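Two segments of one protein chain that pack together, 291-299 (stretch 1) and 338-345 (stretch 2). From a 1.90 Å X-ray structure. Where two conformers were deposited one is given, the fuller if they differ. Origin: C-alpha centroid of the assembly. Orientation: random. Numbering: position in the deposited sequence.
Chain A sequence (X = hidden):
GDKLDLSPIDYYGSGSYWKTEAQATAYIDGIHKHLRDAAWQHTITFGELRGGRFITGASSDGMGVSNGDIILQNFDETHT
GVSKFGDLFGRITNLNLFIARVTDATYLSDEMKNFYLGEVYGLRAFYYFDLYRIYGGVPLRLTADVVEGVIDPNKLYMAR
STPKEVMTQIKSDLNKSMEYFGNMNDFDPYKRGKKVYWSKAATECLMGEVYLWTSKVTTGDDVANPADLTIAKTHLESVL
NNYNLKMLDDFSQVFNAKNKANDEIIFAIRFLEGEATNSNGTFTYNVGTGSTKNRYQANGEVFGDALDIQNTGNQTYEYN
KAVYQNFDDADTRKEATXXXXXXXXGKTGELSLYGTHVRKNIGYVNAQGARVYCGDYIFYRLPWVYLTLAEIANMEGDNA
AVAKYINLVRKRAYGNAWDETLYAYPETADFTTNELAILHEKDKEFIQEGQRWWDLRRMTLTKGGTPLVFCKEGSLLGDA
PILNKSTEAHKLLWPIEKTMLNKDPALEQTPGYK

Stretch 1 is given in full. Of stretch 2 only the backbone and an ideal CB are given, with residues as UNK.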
# COMPACT_ATOMS: atom_id res chain seq x y z
N SER A 291 11.45 2.10 -26.80
CA SER A 291 11.67 0.98 -27.70
C SER A 291 10.53 -0.03 -27.65
O SER A 291 10.39 -0.81 -28.59
CB SER A 291 13.00 0.26 -27.37
OG SER A 291 13.02 -0.09 -25.98
N THR A 292 9.73 -0.02 -26.57
CA THR A 292 8.63 -1.01 -26.45
C THR A 292 7.71 -1.01 -27.69
O THR A 292 7.33 -2.06 -28.18
CB THR A 292 7.78 -0.78 -25.15
OG1 THR A 292 8.66 -0.82 -24.00
CG2 THR A 292 6.69 -1.83 -24.97
N LYS A 293 7.39 0.17 -28.22
CA LYS A 293 6.46 0.29 -29.37
C LYS A 293 6.87 -0.51 -30.58
O LYS A 293 6.00 -0.86 -31.38
CB LYS A 293 6.26 1.74 -29.81
CG LYS A 293 7.55 2.50 -30.16
CD LYS A 293 7.26 3.84 -30.85
CE LYS A 293 8.58 4.61 -31.21
NZ LYS A 293 9.36 5.18 -30.02
N ASN A 294 8.16 -0.79 -30.72
CA ASN A 294 8.66 -1.55 -31.87
C ASN A 294 8.83 -3.02 -31.57
O ASN A 294 9.28 -3.75 -32.41
CB ASN A 294 9.99 -0.96 -32.37
CG ASN A 294 9.84 0.49 -32.81
OD1 ASN A 294 8.89 0.84 -33.50
ND2 ASN A 294 10.76 1.32 -32.39
N ARG A 295 8.46 -3.48 -30.38
CA ARG A 295 8.54 -4.89 -30.08
C ARG A 295 7.13 -5.45 -30.37
O ARG A 295 6.34 -4.83 -31.13
CB ARG A 295 9.01 -5.12 -28.64
CG ARG A 295 10.40 -4.59 -28.39
CD ARG A 295 11.16 -5.18 -27.19
NE ARG A 295 12.50 -4.59 -27.23
CZ ARG A 295 12.83 -3.44 -26.65
NH1 ARG A 295 11.97 -2.76 -25.89
NH2 ARG A 295 14.06 -2.95 -26.80
N TYR A 296 6.81 -6.61 -29.79
CA TYR A 296 5.62 -7.36 -30.17
C TYR A 296 4.75 -7.71 -28.97
O TYR A 296 5.21 -7.81 -27.86
CB TYR A 296 6.01 -8.63 -30.93
CG TYR A 296 6.80 -8.33 -32.15
CD1 TYR A 296 6.17 -8.08 -33.36
CD2 TYR A 296 8.19 -8.18 -32.09
CE1 TYR A 296 6.89 -7.74 -34.48
CE2 TYR A 296 8.93 -7.83 -33.21
CZ TYR A 296 8.27 -7.60 -34.41
OH TYR A 296 8.97 -7.28 -35.56
N GLN A 297 3.47 -7.87 -29.25
CA GLN A 297 2.51 -8.43 -28.33
C GLN A 297 2.51 -9.94 -28.42
O GLN A 297 3.05 -10.52 -29.37
CB GLN A 297 1.12 -7.90 -28.68
CG GLN A 297 1.11 -6.39 -28.90
CD GLN A 297 -0.27 -5.82 -29.09
OE1 GLN A 297 -1.16 -6.08 -28.29
NE2 GLN A 297 -0.44 -5.00 -30.11
N ALA A 298 1.83 -10.55 -27.46
CA ALA A 298 1.70 -11.98 -27.32
C ALA A 298 1.15 -12.64 -28.58
O ALA A 298 1.54 -13.76 -28.87
CB ALA A 298 0.77 -12.35 -26.07
N ASN A 299 0.31 -11.93 -29.33
CA ASN A 299 -0.27 -12.53 -30.57
C ASN A 299 0.64 -12.36 -31.76
O ASN A 299 0.25 -12.69 -32.88
CB ASN A 299 -1.64 -11.89 -30.89
CG ASN A 299 -1.52 -10.45 -31.26
OD1 ASN A 299 -0.50 -9.84 -30.96
ND2 ASN A 299 -2.58 -9.87 -31.86
N UNK A 338 -1.07 -6.59 -16.06
CA UNK A 338 0.02 -6.41 -16.95
C UNK A 338 -0.34 -6.62 -18.43
O UNK A 338 -1.25 -7.37 -18.76
CB UNK A 338 1.15 -7.36 -16.54
N UNK A 339 0.41 -5.94 -19.30
CA UNK A 339 0.55 -6.35 -20.69
C UNK A 339 2.02 -6.68 -20.89
O UNK A 339 2.90 -6.02 -20.34
CB UNK A 339 0.07 -5.27 -21.66
N UNK A 340 2.30 -7.72 -21.68
CA UNK A 340 3.69 -8.13 -21.92
C UNK A 340 4.16 -7.65 -23.30
O UNK A 340 3.39 -7.58 -24.26
CB UNK A 340 3.83 -9.65 -21.81
N UNK A 341 5.45 -7.33 -23.39
CA UNK A 341 6.07 -7.04 -24.68
C UNK A 341 7.13 -8.11 -24.93
O UNK A 341 7.80 -8.56 -23.99
CB UNK A 341 6.68 -5.64 -24.71
N UNK A 342 7.27 -8.48 -26.18
CA UNK A 342 8.10 -9.62 -26.59
C UNK A 342 9.10 -9.22 -27.70
O UNK A 342 8.79 -8.43 -28.56
CB UNK A 342 7.21 -10.77 -27.07
N UNK A 343 10.29 -9.82 -27.65
CA UNK A 343 11.19 -9.92 -28.80
C UNK A 343 10.74 -11.04 -29.68
O UNK A 343 10.17 -12.00 -29.19
CB UNK A 343 12.64 -10.13 -28.36
N UNK A 344 11.02 -10.92 -30.97
CA UNK A 344 10.73 -11.94 -31.95
C UNK A 344 12.07 -12.32 -32.54
O UNK A 344 12.83 -11.45 -32.98
CB UNK A 344 9.74 -11.46 -33.01
N UNK A 345 12.38 -13.61 -32.51
CA UNK A 345 13.61 -14.14 -33.12
C UNK A 345 13.60 -13.90 -34.64
O UNK A 345 12.60 -14.18 -35.33
CB UNK A 345 13.76 -15.63 -32.82

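Position 338 opens an extended segment, and nothing of stretch 1 lies within 5.5 Å of its ideal CB. The visible atoms therefore set no preference beyond compatibility with extended phi/psi of -128/152, which many residues satisfy. The deposited residue is Phe338, which makes no contact with stretch 1.

At 339 the CA-to-CB bond points toward stretch 1, but the nearest atoms are too far for a short side chain to reach. The long side chain of Gln297 extends into this region, so a medium or long residue, aliphatic or polar, could meet it; the extended backbone also tolerates beta-branching. Ile339 occupies the place, and its CD1 comes to 4.2 Å from Gln297 OE1, a modest contact.

Position 340 points sideways. No atom of stretch 1 lies within 5.5 Å of its CB, so stretch 1 sets little preference: alanine, serine, valine or something larger would suit. The residue is Ala340. Its carbonyl does the work: a water donates to Ala340 O (2.7 Å) and accepts from Ala298 N (3.1 Å), joining the two stretches just beyond their direct pairing.

The CB of 341 also points sideways, yet it sits 3.8 Å from Thr292 CG2 and 4.6 Å from Arg295 CB. A small residue such as alanine, serine, threonine or cysteine suits such close neighbours, and a hydroxyl could exploit the polar groups of Thr292 and Arg295. Ser341 does so through a water, which lies 2.8 Å from Ser341 OG, donates to Thr292 OG1 at 2.9 Å and accepts from Arg295 NH1 at 2.9 Å. Its backbone contributes as well, with Ser341 CA 3.4 Å from Tyr296 O in a CA-H...O contact.

Position 342 pairs with Tyr296 in a single antiparallel bridge: the residue's N donates to Tyr296 O at 2.7 Å, and Tyr296 N donates to its O at 3.0 Å. These bonds demand only a free backbone NH, which excludes proline. The CB points sideways, 3.7 Å from Tyr296 O, with the backbone of Gln297 and Ala298 farther along, so a broad aliphatic or aromatic side chain could cover that surface. Tyr342 turns its ring this way, bringing CE1 to 3.5 Å from Ala298 CA and 3.8 Å from Ala298 CB, while CD1 lies 3.7 Å from Gln297 C.

At 343 the CB points away, but this ideal CB is 5.3 Å from Arg295 CD and the guanidinium lies beyond. An acceptor on a flexible arm, from Asp, Asn, Glu or Gln, would suit. In Asn343 the end of the side chain comes nearer, placing OD1 4.0 Å from Arg295 NE; a water accepts from Arg295 NE at 2.9 Å and donates to Asn343 OD1 at 2.7 Å.

Position 344 points toward stretch 1, its CB 3.7 Å from Tyr296 CE2. Any side chain with methylenes or methyls could lie against that ring. Lys344 does, its CE 4.3 Å from the Tyr296 ring centroid in an off-centre CH-pi contact.

Position 345 lies beyond the reach of stretch 1 and admits many residues; Asp345 is deposited.

Stretch 2 (338-345) FIASYNKD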
# COMPACT_ATOMS: atom_id res chain seq x y z
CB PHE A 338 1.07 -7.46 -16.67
CG PHE A 338 1.82 -7.29 -15.38
CD1 PHE A 338 2.76 -6.29 -15.23
CD2 PHE A 338 1.68 -8.23 -14.38
CE1 PHE A 338 3.50 -6.21 -14.05
CE2 PHE A 338 2.42 -8.10 -13.17
CZ PHE A 338 3.33 -7.12 -13.06
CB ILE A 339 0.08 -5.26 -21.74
CG1 ILE A 339 0.04 -5.87 -23.16
CG2 ILE A 339 0.95 -3.97 -21.64
CD1 ILE A 339 -0.62 -4.93 -24.28
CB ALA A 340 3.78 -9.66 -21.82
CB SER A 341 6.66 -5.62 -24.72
OG SER A 341 7.67 -5.38 -23.73
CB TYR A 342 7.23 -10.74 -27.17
CG TYR A 342 6.28 -11.36 -26.19
CD1 TYR A 342 5.09 -10.74 -25.85
CD2 TYR A 342 6.60 -12.54 -25.54
CE1 TYR A 342 4.23 -11.30 -24.93
CE2 TYR A 342 5.77 -13.10 -24.63
CZ TYR A 342 4.59 -12.49 -24.33
OH TYR A 342 3.74 -13.06 -23.39
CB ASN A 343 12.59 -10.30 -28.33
CG ASN A 343 13.51 -9.15 -28.29
OD1 ASN A 343 13.24 -8.12 -28.90
ND2 ASN A 343 14.66 -9.33 -27.60
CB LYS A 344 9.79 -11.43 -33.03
CG LYS A 344 9.79 -12.29 -34.28
CD LYS A 344 8.48 -12.20 -35.05
CE LYS A 344 8.49 -11.07 -36.05
NZ LYS A 344 7.32 -11.13 -36.95
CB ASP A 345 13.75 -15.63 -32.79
CG ASP A 345 15.10 -16.21 -33.17
OD1 ASP A 345 15.35 -16.41 -34.38
OD2 ASP A 345 15.89 -16.50 -32.25
O HOH W 1 9.75 -3.55 -24.14
O HOH W 2 14.68 -5.86 -28.75
O HOH W 3 1.08 -8.77 -25.02
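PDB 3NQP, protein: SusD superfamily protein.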